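Local coordinates for HAT1-interacting factor 1 (Saccharomyces cerevisiae, PDB 4NQ0), which acts as a nuclear chaperone for histones H3 and H4 within the HAT-B acetyltransferase complex and also binds H2A-H2B dimers, at residues Ile183-Tyr197 and Asp208-Pro220. Numbering follows the deposited sequence.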
ATOM      1  N   ILE A 183       4.164   1.687 -12.126  1.00 43.67           N
ATOM      2  CA  ILE A 183       4.973   0.482 -12.044  1.00 42.80           C
ATOM      3  C   ILE A 183       6.197   0.644 -12.946  1.00 42.74           C
ATOM      4  O   ILE A 183       6.069   0.690 -14.166  1.00 42.79           O
ATOM      5  CB  ILE A 183       4.177  -0.765 -12.432  1.00 43.04           C
ATOM      6  CG1 ILE A 183       3.016  -0.954 -11.447  1.00 42.46           C
ATOM      7  CG2 ILE A 183       5.081  -1.985 -12.440  1.00 41.92           C
ATOM      8  CD1 ILE A 183       2.198  -2.190 -11.696  1.00 41.76           C
ATOM      9  N   GLU A 184       7.376   0.734 -12.337  1.00 41.84           N
ATOM     10  CA  GLU A 184       8.610   0.960 -13.089  1.00 42.08           C
ATOM     11  C   GLU A 184       9.060  -0.315 -13.778  1.00 42.31           C
ATOM     12  O   GLU A 184       8.696  -1.417 -13.363  1.00 42.03           O
ATOM     13  CB  GLU A 184       9.735   1.423 -12.167  1.00 41.85           C
ATOM     14  CG  GLU A 184       9.474   2.693 -11.378  1.00 41.66           C
ATOM     15  CD  GLU A 184      10.606   2.988 -10.403  1.00 42.92           C
ATOM     16  OE1 GLU A 184      11.780   2.754 -10.773  1.00 43.35           O
ATOM     17  OE2 GLU A 184      10.330   3.438  -9.267  1.00 41.48           O
ATOM     18  N   ASP A 185       9.870  -0.153 -14.820  1.00 42.84           N
ATOM     19  CA  ASP A 185      10.532  -1.270 -15.476  1.00 43.23           C
ATOM     20  C   ASP A 185      11.536  -1.892 -14.528  1.00 42.29           C
ATOM     21  O   ASP A 185      12.217  -1.194 -13.776  1.00 41.51           O
ATOM     22  CB  ASP A 185      11.270  -0.807 -16.740  1.00 44.52           C
ATOM     23  CG  ASP A 185      11.675  -1.966 -17.643  1.00 46.51           C
ATOM     24  OD1 ASP A 185      11.074  -2.093 -18.726  1.00 51.25           O
ATOM     25  OD2 ASP A 185      12.582  -2.752 -17.288  1.00 48.37           O
ATOM     26  N   VAL A 186      11.654  -3.213 -14.609  1.00 42.12           N
ATOM     27  CA  VAL A 186      12.540  -3.964 -13.732  1.00 41.40           C
ATOM     28  C   VAL A 186      14.024  -3.623 -13.941  1.00 41.47           C
ATOM     29  O   VAL A 186      14.869  -3.989 -13.120  1.00 41.13           O
ATOM     30  CB  VAL A 186      12.295  -5.476 -13.866  1.00 41.61           C
ATOM     31  CG1 VAL A 186      12.842  -6.008 -15.192  1.00 42.72           C
ATOM     32  CG2 VAL A 186      12.890  -6.200 -12.675  1.00 41.68           C
ATOM     33  N   SER A 187      14.338  -2.914 -15.027  1.00 41.58           N
ATOM     34  CA  SER A 187      15.691  -2.390 -15.246  1.00 41.43           C
ATOM     35  C   SER A 187      16.129  -1.374 -14.184  1.00 40.09           C
ATOM     36  O   SER A 187      17.322  -1.150 -14.009  1.00 40.17           O
ATOM     37  CB  SER A 187      15.812  -1.760 -16.641  1.00 42.38           C
ATOM     38  OG  SER A 187      15.059  -0.561 -16.738  1.00 43.39           O
ATOM     39  N   GLN A 188      15.175  -0.770 -13.475  1.00 38.69           N
ATOM     40  CA  GLN A 188      15.492   0.255 -12.478  1.00 37.51           C
ATOM     41  C   GLN A 188      15.595  -0.297 -11.043  1.00 35.86           C
ATOM     42  O   GLN A 188      15.715   0.465 -10.084  1.00 35.03           O
ATOM     43  CB  GLN A 188      14.489   1.407 -12.588  1.00 37.81           C
ATOM     44  CG  GLN A 188      14.763   2.290 -13.824  1.00 39.82           C
ATOM     45  CD  GLN A 188      13.635   3.238 -14.165  1.00 41.80           C
ATOM     46  OE1 GLN A 188      12.814   3.599 -13.315  1.00 43.79           O
ATOM     47  NE2 GLN A 188      13.585   3.648 -15.420  1.00 43.18           N
ATOM     48  N   LEU A 189      15.588  -1.627 -10.922  1.00 35.01           N
ATOM     49  CA  LEU A 189      15.706  -2.338  -9.649  1.00 33.90           C
ATOM     50  C   LEU A 189      17.096  -2.157  -9.055  1.00 33.73           C
ATOM     51  O   LEU A 189      18.089  -2.295  -9.767  1.00 33.89           O
ATOM     52  CB  LEU A 189      15.473  -3.836  -9.901  1.00 34.20           C
ATOM     53  CG  LEU A 189      15.309  -4.808  -8.721  1.00 33.59           C
ATOM     54  CD1 LEU A 189      14.085  -4.473  -7.890  1.00 32.47           C
ATOM     55  CD2 LEU A 189      15.217  -6.233  -9.244  1.00 35.09           C
ATOM     56  N   ARG A 190      17.177  -1.840  -7.766  1.00 33.27           N
ATOM     57  CA  ARG A 190      18.477  -1.760  -7.088  1.00 33.47           C
ATOM     58  C   ARG A 190      19.096  -3.144  -7.025  1.00 33.77           C
ATOM     59  O   ARG A 190      18.413  -4.118  -6.720  1.00 32.90           O
ATOM     60  CB  ARG A 190      18.347  -1.201  -5.676  1.00 33.14           C
ATOM     61  CG  ARG A 190      19.677  -1.137  -4.933  1.00 33.62           C
ATOM     62  CD  ARG A 190      19.576  -0.350  -3.636  1.00 33.14           C
ATOM     63  NE  ARG A 190      19.355   1.066  -3.900  1.00 34.23           N
ATOM     64  CZ  ARG A 190      20.291   1.922  -4.322  1.00 35.55           C
ATOM     65  NH1 ARG A 190      21.556   1.537  -4.519  1.00 35.47           N
ATOM     66  NH2 ARG A 190      19.957   3.183  -4.548  1.00 34.53           N
ATOM     67  N   LYS A 191      20.383  -3.223  -7.355  1.00 34.65           N
ATOM     68  CA  LYS A 191      21.120  -4.483  -7.345  1.00 35.24           C
ATOM     69  C   LYS A 191      22.097  -4.564  -6.171  1.00 35.20           C
ATOM     70  O   LYS A 191      22.452  -5.661  -5.755  1.00 35.29           O
ATOM     71  CB  LYS A 191      21.872  -4.686  -8.665  1.00 36.13           C
ATOM     72  CG  LYS A 191      20.983  -4.743  -9.903  1.00 37.56           C
ATOM     73  CD  LYS A 191      20.112  -5.993  -9.940  1.00 40.16           C
ATOM     74  CE  LYS A 191      19.384  -6.130 -11.297  1.00 42.60           C
ATOM     75  NZ  LYS A 191      18.755  -7.483 -11.544  1.00 44.63           N
ATOM     76  N   SER A 192      22.522  -3.421  -5.632  1.00 35.13           N
ATOM     77  CA  SER A 192      23.440  -3.420  -4.498  1.00 35.33           C
ATOM     78  C   SER A 192      23.366  -2.126  -3.703  1.00 35.22           C
ATOM     79  O   SER A 192      22.663  -1.184  -4.081  1.00 35.48           O
ATOM     80  CB  SER A 192      24.882  -3.687  -4.978  1.00 36.34           C
ATOM     81  OG  SER A 192      25.334  -2.681  -5.869  1.00 37.52           O
ATOM     82  N   GLY A 193      24.076  -2.095  -2.582  1.00 35.11           N
ATOM     83  CA  GLY A 193      24.082  -0.931  -1.698  1.00 35.01           C
ATOM     84  C   GLY A 193      22.809  -0.733  -0.893  1.00 34.31           C
ATOM     85  O   GLY A 193      22.448   0.398  -0.571  1.00 33.63           O
ATOM     86  N   PHE A 194      22.148  -1.831  -0.528  1.00 33.67           N
ATOM     87  CA  PHE A 194      20.893  -1.770   0.246  1.00 33.46           C
ATOM     88  C   PHE A 194      21.028  -1.228   1.667  1.00 34.40           C
ATOM     89  O   PHE A 194      20.020  -0.959   2.309  1.00 33.66           O
ATOM     90  CB  PHE A 194      20.200  -3.136   0.283  1.00 32.81           C
ATOM     91  CG  PHE A 194      19.608  -3.540  -1.034  1.00 32.00           C
ATOM     92  CD1 PHE A 194      18.296  -3.222  -1.345  1.00 31.11           C
ATOM     93  CD2 PHE A 194      20.372  -4.212  -1.974  1.00 32.74           C
ATOM     94  CE1 PHE A 194      17.751  -3.580  -2.550  1.00 31.16           C
ATOM     95  CE2 PHE A 194      19.823  -4.586  -3.197  1.00 32.45           C
ATOM     96  CZ  PHE A 194      18.510  -4.265  -3.481  1.00 31.94           C
ATOM     97  N   HIS A 195      22.262  -1.067   2.149  1.00 35.56           N
ATOM     98  CA  HIS A 195      22.509  -0.400   3.419  1.00 37.28           C
ATOM     99  C   HIS A 195      22.041   1.063   3.392  1.00 37.58           C
ATOM    100  O   HIS A 195      21.847   1.669   4.437  1.00 37.89           O
ATOM    101  CB  HIS A 195      24.002  -0.465   3.793  1.00 38.36           C
ATOM    102  CG  HIS A 195      24.849   0.584   3.126  1.00 41.47           C
ATOM    103  ND1 HIS A 195      25.538   0.360   1.950  1.00 44.75           N
ATOM    104  CD2 HIS A 195      25.109   1.869   3.474  1.00 44.12           C
ATOM    105  CE1 HIS A 195      26.189   1.461   1.605  1.00 46.36           C
ATOM    106  NE2 HIS A 195      25.940   2.394   2.509  1.00 46.49           N
ATOM    107  N   ILE A 196      21.889   1.625   2.192  1.00 38.04           N
ATOM    108  CA  ILE A 196      21.424   3.008   2.010  1.00 38.65           C
ATOM    109  C   ILE A 196      20.060   3.261   2.665  1.00 38.26           C
ATOM    110  O   ILE A 196      19.776   4.383   3.082  1.00 38.75           O
ATOM    111  CB  ILE A 196      21.354   3.386   0.495  1.00 38.54           C
ATOM    112  CG1 ILE A 196      21.201   4.902   0.314  1.00 40.01           C
ATOM    113  CG2 ILE A 196      20.213   2.657  -0.201  1.00 38.10           C
ATOM    114  N   TYR A 197      19.241   2.216   2.785  1.00 37.55           N
ATOM    115  CA  TYR A 197      17.883   2.348   3.331  1.00 37.28           C
ATOM    116  C   TYR A 197      17.820   2.426   4.860  1.00 38.44           C
ATOM    117  O   TYR A 197      16.737   2.596   5.431  1.00 38.10           O
ATOM    118  CB  TYR A 197      16.985   1.228   2.794  1.00 36.50           C
ATOM    119  CG  TYR A 197      16.848   1.259   1.281  1.00 34.63           C
ATOM    120  CD1 TYR A 197      16.285   2.355   0.643  1.00 34.25           C
ATOM    121  CD2 TYR A 197      17.281   0.205   0.497  1.00 34.25           C
ATOM    122  CE1 TYR A 197      16.174   2.411  -0.737  1.00 34.03           C
ATOM    123  CE2 TYR A 197      17.165   0.241  -0.886  1.00 33.69           C
ATOM    124  CZ  TYR A 197      16.604   1.341  -1.496  1.00 33.61           C
ATOM    125  OH  TYR A 197      16.480   1.401  -2.858  1.00 33.55           O
ATOM    126  N   ASP A 208      10.603   3.896  -1.389  1.00 29.22           N
ATOM    127  CA  ASP A 208      11.426   3.481  -2.525  1.00 28.95           C
ATOM    128  C   ASP A 208      11.502   1.954  -2.604  1.00 27.84           C
ATOM    129  O   ASP A 208      11.471   1.376  -3.693  1.00 27.05           O
ATOM    130  CB  ASP A 208      12.833   4.066  -2.420  1.00 29.74           C
ATOM    131  CG  ASP A 208      13.636   3.867  -3.681  1.00 31.00           C
ATOM    132  OD1 ASP A 208      13.202   4.359  -4.744  1.00 32.76           O
ATOM    133  OD2 ASP A 208      14.700   3.214  -3.621  1.00 32.23           O
ATOM    134  N   LEU A 209      11.594   1.308  -1.445  1.00 27.04           N
ATOM    135  CA  LEU A 209      11.583  -0.152  -1.384  1.00 26.24           C
ATOM    136  C   LEU A 209      10.258  -0.715  -1.877  1.00 25.97           C
ATOM    137  O   LEU A 209      10.234  -1.737  -2.555  1.00 26.07           O
ATOM    138  CB  LEU A 209      11.882  -0.649   0.034  1.00 26.25           C
ATOM    139  CG  LEU A 209      13.364  -0.559   0.432  1.00 25.54           C
ATOM    140  CD1 LEU A 209      13.516  -0.509   1.929  1.00 23.16           C
ATOM    141  CD2 LEU A 209      14.132  -1.741  -0.169  1.00 23.02           C
ATOM    142  N   LEU A 210       9.158  -0.052  -1.535  1.00 26.26           N
ATOM    143  CA  LEU A 210       7.844  -0.465  -2.036  1.00 26.18           C
ATOM    144  C   LEU A 210       7.689  -0.206  -3.540  1.00 26.75           C
ATOM    145  O   LEU A 210       7.066  -1.021  -4.243  1.00 26.26           O
ATOM    146  CB  LEU A 210       6.720   0.193  -1.237  1.00 26.10           C
ATOM    147  CG  LEU A 210       6.582  -0.293   0.198  1.00 26.56           C
ATOM    148  CD1 LEU A 210       5.713   0.653   1.031  1.00 28.53           C
ATOM    149  CD2 LEU A 210       6.016  -1.720   0.231  1.00 28.70           C
ATOM    150  N   ALA A 211       8.270   0.893  -4.051  1.00 26.89           N
ATOM    151  CA  ALA A 211       8.248   1.143  -5.501  1.00 27.34           C
ATOM    152  C   ALA A 211       8.839  -0.059  -6.224  1.00 27.40           C
ATOM    153  O   ALA A 211       8.329  -0.496  -7.255  1.00 27.52           O
ATOM    154  CB  ALA A 211       9.011   2.439  -5.880  1.00 27.31           C
ATOM    155  N   GLN A 212       9.898  -0.618  -5.652  1.00 27.44           N
ATOM    156  CA  GLN A 212      10.517  -1.810  -6.212  1.00 27.19           C
ATOM    157  C   GLN A 212       9.686  -3.079  -6.007  1.00 27.26           C
ATOM    158  O   GLN A 212       9.702  -3.964  -6.855  1.00 27.22           O
ATOM    159  CB  GLN A 212      11.932  -1.973  -5.655  1.00 27.42           C
ATOM    160  CG  GLN A 212      12.855  -0.811  -6.066  1.00 27.67           C
ATOM    161  CD  GLN A 212      14.172  -0.833  -5.347  1.00 27.57           C
ATOM    162  OE1 GLN A 212      15.086  -1.548  -5.748  1.00 27.40           O
ATOM    163  NE2 GLN A 212      14.293  -0.037  -4.278  1.00 27.01           N
ATOM    164  N   ALA A 213       8.968  -3.186  -4.895  1.00 27.22           N
ATOM    165  CA  ALA A 213       7.993  -4.284  -4.748  1.00 27.77           C
ATOM    166  C   ALA A 213       6.959  -4.262  -5.881  1.00 28.33           C
ATOM    167  O   ALA A 213       6.647  -5.311  -6.471  1.00 28.19           O
ATOM    168  CB  ALA A 213       7.304  -4.232  -3.399  1.00 27.04           C
ATOM    169  N   LEU A 214       6.452  -3.067  -6.183  1.00 28.68           N
ATOM    170  CA  LEU A 214       5.473  -2.875  -7.249  1.00 29.94           C
ATOM    171  C   LEU A 214       6.054  -3.307  -8.571  1.00 30.56           C
ATOM    172  O   LEU A 214       5.418  -4.005  -9.343  1.00 30.77           O
ATOM    173  CB  LEU A 214       5.079  -1.402  -7.390  1.00 30.12           C
ATOM    174  CG  LEU A 214       4.059  -0.801  -6.440  1.00 31.89           C
ATOM    175  CD1 LEU A 214       3.961   0.694  -6.727  1.00 33.27           C
ATOM    176  CD2 LEU A 214       2.693  -1.479  -6.586  1.00 32.91           C
ATOM    177  N   MET A 215       7.261  -2.825  -8.832  1.00 31.03           N
ATOM    178  CA  MET A 215       8.003  -3.166 -10.037  1.00 32.51           C
ATOM    179  C   MET A 215       8.033  -4.680 -10.227  1.00 32.79           C
ATOM    180  O   MET A 215       7.736  -5.181 -11.310  1.00 33.83           O
ATOM    181  CB  MET A 215       9.415  -2.574  -9.918  1.00 32.66           C
ATOM    182  CG  MET A 215      10.484  -3.065 -10.870  1.00 34.63           C
ATOM    183  SD  MET A 215      12.117  -2.529 -10.269  1.00 39.08           S
ATOM    184  CE  MET A 215      11.893  -0.749 -10.136  1.00 33.13           C
ATOM    185  N   LEU A 216       8.371  -5.401  -9.165  1.00 32.56           N
ATOM    186  CA  LEU A 216       8.519  -6.859  -9.230  1.00 32.91           C
ATOM    187  C   LEU A 216       7.165  -7.573  -9.390  1.00 33.69           C
ATOM    188  O   LEU A 216       7.011  -8.443 -10.255  1.00 34.02           O
ATOM    189  CB  LEU A 216       9.271  -7.361  -7.991  1.00 32.26           C
ATOM    190  CG  LEU A 216      10.743  -6.930  -7.933  1.00 31.96           C
ATOM    191  CD1 LEU A 216      11.347  -7.087  -6.541  1.00 29.69           C
ATOM    192  CD2 LEU A 216      11.561  -7.707  -8.972  1.00 31.27           C
ATOM    193  N   LEU A 217       6.194  -7.192  -8.566  1.00 33.30           N
ATOM    194  CA  LEU A 217       4.845  -7.757  -8.629  1.00 34.18           C
ATOM    195  C   LEU A 217       4.154  -7.470  -9.966  1.00 35.87           C
ATOM    196  O   LEU A 217       3.459  -8.327 -10.504  1.00 35.59           O
ATOM    197  CB  LEU A 217       3.985  -7.208  -7.480  1.00 33.07           C
ATOM    198  CG  LEU A 217       4.355  -7.655  -6.064  1.00 31.38           C
ATOM    199  CD1 LEU A 217       3.700  -6.761  -5.020  1.00 31.12           C
ATOM    200  CD2 LEU A 217       3.961  -9.112  -5.841  1.00 29.75           C
ATOM    201  N   GLY A 218       4.365  -6.267 -10.496  1.00 37.37           N
ATOM    202  CA  GLY A 218       3.730  -5.829 -11.740  1.00 39.69           C
ATOM    203  C   GLY A 218       4.438  -6.211 -13.039  1.00 42.17           C
ATOM    204  O   GLY A 218       3.889  -6.021 -14.126  1.00 42.15           O
ATOM    205  N   ARG A 219       5.660  -6.730 -12.931  1.00 44.49           N
ATOM    206  CA  ARG A 219       6.406  -7.239 -14.086  1.00 47.15           C
ATOM    207  C   ARG A 219       5.485  -8.058 -15.004  1.00 49.27           C
ATOM    208  O   ARG A 219       4.862  -9.022 -14.552  1.00 49.38           O
ATOM    209  CB  ARG A 219       7.563  -8.116 -13.607  1.00 47.36           C
ATOM    210  CG  ARG A 219       8.509  -8.611 -14.698  1.00 50.29           C
ATOM    211  CD  ARG A 219       9.436  -9.692 -14.148  1.00 52.95           C
ATOM    212  NE  ARG A 219      10.128 -10.449 -15.200  1.00 56.21           N
ATOM    213  CZ  ARG A 219       9.684 -11.578 -15.760  1.00 58.21           C
ATOM    214  NH1 ARG A 219      10.411 -12.174 -16.701  1.00 59.73           N
ATOM    215  NH2 ARG A 219       8.522 -12.121 -15.393  1.00 59.14           N
ATOM    216  N   PRO A 220       5.379  -7.670 -16.289  1.00 51.81           N
ATOM    217  CA  PRO A 220       4.584  -8.495 -17.211  1.00 53.88           C
ATOM    218  C   PRO A 220       5.193  -9.887 -17.353  1.00 55.47           C
ATOM    219  O   PRO A 220       6.411 -10.016 -17.487  1.00 55.68           O
ATOM    220  CB  PRO A 220       4.656  -7.734 -18.548  1.00 54.59           C
ATOM    221  CG  PRO A 220       5.259  -6.385 -18.230  1.00 53.69           C
ATOM    222  CD  PRO A 220       6.067  -6.566 -16.985  1.00 52.14           C
TER
HETATM  223  O   HOH W   1       7.423   0.640  -9.503  1.00 29.22           O
HETATM  224  O   HOH W   2       7.949  -3.975 -13.746  1.00 35.97           O
HETATM  225  O   HOH W   3      17.470   4.078  -4.712  1.00 40.76           O
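Tyr197 lays one ring face on Leu209, whose CG stands 3.9 Å above the ring centroid in a CH-pi contact, while CG2 of Ile196 covers the opposite face. The phenol oxygen points at the helix: Tyr197 OH donates to Asp208 OD2 at 2.7 Å, meeting it nearly along the C-O axis, with ring and carboxylate planes 37° apart. Tyr197 OH in turn accepts from Gln212 NE2 (3.0 Å) and, in the guanidinium plane, from Arg190 NE. Gln212 uses both ends of its amide, since its OE1 takes the backbone N-H of Arg190 at 2.9 Å and NE2 also reaches Asp208 O, which fixes the amide's rotation. A phenylalanine here, lacking the hydroxyl, would probably leave Asp208 OD2 and Arg190 NE each without this partner and Gln212 NE2 with Asp208 O alone. Segment 183-197 runs along helix 202-218, from Val186 on within predicted TPR 1, and lies in the region important for interaction with H3-H4 and H2A-H2B histones. Farther along, Met215 sends CG anti to its backbone N (chi1 165°) into the loop formed by Glu184 to Leu189, where SD rests 3.6 Å from Leu189 CB and CE lies against Glu184 CB. Leu189 CD2 meets Leu216 CD2 at 4.0 Å, the side chains crossing at about a right angle. Ile183 CD1 packs 3.9 Å from Gly218 CA, where a side chain would clash, and two waters bridge the backbone of Glu184 to Ala211 O and Met215 O.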